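PDB 5OQR: condensin complex subunit 3 from Schizosaccharomyces pombe, which acts as a regulatory subunit of the condensin complex, which is required to convert interphase chromatin into condensed, mitotic-like chromosomes. Local coordinates for residues I162-L167 against L190-E195. Numbering follows the deposited sequence.
Sequences ILLFLL and LPFILE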
loop_
_atom_site.group_PDB
_atom_site.type_symbol
_atom_site.label_atom_id
_atom_site.label_comp_id
_atom_site.label_asym_id
_atom_site.label_seq_id
_atom_site.Cartn_x
_atom_site.Cartn_y
_atom_site.Cartn_z
ATOM N N ILE A 162 24.828 12.502 -1.988
ATOM C CA ILE A 162 24.145 13.001 -3.176
ATOM C C ILE A 162 23.304 11.905 -3.811
ATOM O O ILE A 162 22.228 12.176 -4.359
ATOM C CB ILE A 162 25.180 13.572 -4.162
ATOM C CG1 ILE A 162 25.813 14.831 -3.569
ATOM C CG2 ILE A 162 24.538 13.884 -5.514
ATOM C CD1 ILE A 162 27.104 15.215 -4.216
ATOM N N LEU A 163 23.770 10.657 -3.755
ATOM C CA LEU A 163 23.021 9.563 -4.360
ATOM C C LEU A 163 21.769 9.244 -3.553
ATOM O O LEU A 163 20.690 9.053 -4.124
ATOM C CB LEU A 163 23.925 8.339 -4.489
ATOM C CG LEU A 163 25.152 8.581 -5.373
ATOM C CD1 LEU A 163 26.153 7.446 -5.245
ATOM C CD2 LEU A 163 24.744 8.769 -6.830
ATOM N N LEU A 164 21.891 9.184 -2.226
ATOM C CA LEU A 164 20.706 9.084 -1.379
ATOM C C LEU A 164 19.689 10.153 -1.748
ATOM O O LEU A 164 18.477 9.910 -1.730
ATOM C CB LEU A 164 21.096 9.232 0.091
ATOM C CG LEU A 164 22.187 8.321 0.649
ATOM C CD1 LEU A 164 22.577 8.787 2.043
ATOM C CD2 LEU A 164 21.723 6.880 0.677
ATOM N N PHE A 165 20.175 11.344 -2.093
ATOM C CA PHE A 165 19.301 12.486 -2.326
ATOM C C PHE A 165 18.495 12.319 -3.609
ATOM O O PHE A 165 17.301 12.638 -3.644
ATOM C CB PHE A 165 20.152 13.756 -2.357
ATOM C CG PHE A 165 19.440 14.965 -2.877
ATOM C CD1 PHE A 165 19.542 15.320 -4.210
ATOM C CD2 PHE A 165 18.692 15.764 -2.031
ATOM C CE1 PHE A 165 18.899 16.438 -4.694
ATOM C CE2 PHE A 165 18.046 16.885 -2.510
ATOM C CZ PHE A 165 18.152 17.224 -3.843
ATOM N N LEU A 166 19.125 11.817 -4.673
ATOM C CA LEU A 166 18.409 11.587 -5.925
ATOM C C LEU A 166 17.538 10.341 -5.837
ATOM O O LEU A 166 16.362 10.368 -6.217
ATOM C CB LEU A 166 19.403 11.461 -7.080
ATOM C CG LEU A 166 20.175 12.732 -7.430
ATOM C CD1 LEU A 166 21.275 12.417 -8.416
ATOM C CD2 LEU A 166 19.240 13.788 -7.995
ATOM N N LEU A 167 18.109 9.240 -5.350
ATOM C CA LEU A 167 17.364 8.014 -5.094
ATOM C C LEU A 167 16.053 8.318 -4.386
ATOM O O LEU A 167 15.033 7.669 -4.634
ATOM C CB LEU A 167 18.212 7.060 -4.248
ATOM C CG LEU A 167 17.530 5.794 -3.731
ATOM C CD1 LEU A 167 17.218 4.865 -4.883
ATOM C CD2 LEU A 167 18.401 5.106 -2.697
ATOM N N LEU A 190 21.306 1.770 3.961
ATOM C CA LEU A 190 20.272 0.737 3.983
ATOM C C LEU A 190 18.872 1.316 4.138
ATOM O O LEU A 190 17.989 0.960 3.339
ATOM C CB LEU A 190 20.605 -0.268 5.093
ATOM C CG LEU A 190 19.909 -1.632 5.171
ATOM C CD1 LEU A 190 18.983 -1.894 4.009
ATOM C CD2 LEU A 190 20.958 -2.730 5.261
ATOM N N PRO A 191 18.593 2.197 5.100
ATOM C CA PRO A 191 17.207 2.661 5.279
ATOM C C PRO A 191 16.584 3.237 4.021
ATOM O O PRO A 191 15.358 3.180 3.863
ATOM C CB PRO A 191 17.338 3.726 6.376
ATOM C CG PRO A 191 18.583 3.379 7.101
ATOM C CD PRO A 191 19.508 2.816 6.074
ATOM N N PHE A 192 17.391 3.788 3.114
ATOM C CA PHE A 192 16.841 4.461 1.945
ATOM C C PHE A 192 16.532 3.489 0.814
ATOM O O PHE A 192 15.566 3.702 0.073
ATOM C CB PHE A 192 17.807 5.544 1.467
ATOM C CG PHE A 192 18.148 6.551 2.527
ATOM C CD1 PHE A 192 17.417 7.719 2.652
ATOM C CD2 PHE A 192 19.194 6.322 3.406
ATOM C CE1 PHE A 192 17.726 8.644 3.630
ATOM C CE2 PHE A 192 19.508 7.242 4.386
ATOM C CZ PHE A 192 18.773 8.404 4.498
ATOM N N ILE A 193 17.323 2.424 0.662
ATOM C CA ILE A 193 17.020 1.443 -0.374
ATOM C C ILE A 193 15.769 0.660 -0.001
ATOM O O ILE A 193 14.982 0.280 -0.876
ATOM C CB ILE A 193 18.224 0.511 -0.623
ATOM C CG1 ILE A 193 18.415 -0.477 0.534
ATOM C CG2 ILE A 193 19.493 1.332 -0.847
ATOM C CD1 ILE A 193 19.512 -1.493 0.303
ATOM N N LEU A 194 15.557 0.419 1.294
ATOM C CA LEU A 194 14.351 -0.276 1.730
ATOM C C LEU A 194 13.110 0.567 1.480
ATOM O O LEU A 194 12.048 0.032 1.143
ATOM C CB LEU A 194 14.470 -0.642 3.208
ATOM C CG LEU A 194 15.057 -2.018 3.541
ATOM C CD1 LEU A 194 16.118 -2.465 2.539
ATOM C CD2 LEU A 194 15.625 -2.006 4.955
ATOM N N GLU A 195 13.220 1.887 1.636
ATOM C CA GLU A 195 12.102 2.755 1.291
ATOM C C GLU A 195 11.673 2.549 -0.155
ATOM O O GLU A 195 10.484 2.671 -0.473
ATOM C CB GLU A 195 12.477 4.216 1.532
ATOM C CG GLU A 195 11.331 5.190 1.315
ATOM C CD GLU A 195 11.742 6.632 1.528
ATOM O OE1 GLU A 195 12.825 7.020 1.041
ATOM O OE2 GLU A 195 10.984 7.376 2.186
#
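Leu-164 and Phe-192 meet between two helices of the HEAT-repeat solenoid. Helix 158-169 belongs to HEAT repeat 4, and helix 190-195 starts within the range of that repeat. The two segments run nearly parallel, at 18°, with their axes 10.4 Å apart at closest approach. The side chains that meet are apolar, and no hydrogen bond crosses between the segments. Contact is closest where CD2 of Leu-164 lies 3.8 Å from CD2 of Phe-192. The other methyl, CD1 of Leu-164, sits over one face of the ring, 4.2 Å from its CE2. The two side chains cross at about a right angle. In Phe-192, CG is anti to the carbonyl carbon (chi1 -56°), which carries the ring across to the leucine methyls.

On the outer side, Phe-192 and Leu-164 are partly exposed, and Phe-192 also touches Gln-168. Three residues on from Phe-192, Glu-195 forms a salt bridge to a basic side chain of another protein's chain. Phe-165, on the far side of its helix, meets an aromatic ring of that chain. The inner side of the contact, by contrast, is buried. Here Leu-167 and Ile-193 both pack on Leu-180 of helix 173-182. The distances across the segments are somewhat longer here. CD2 of Leu-167 stands 4.3 Å from CG2 of Ile-193. The same methyl lies 4.2 Å from CB of Phe-192.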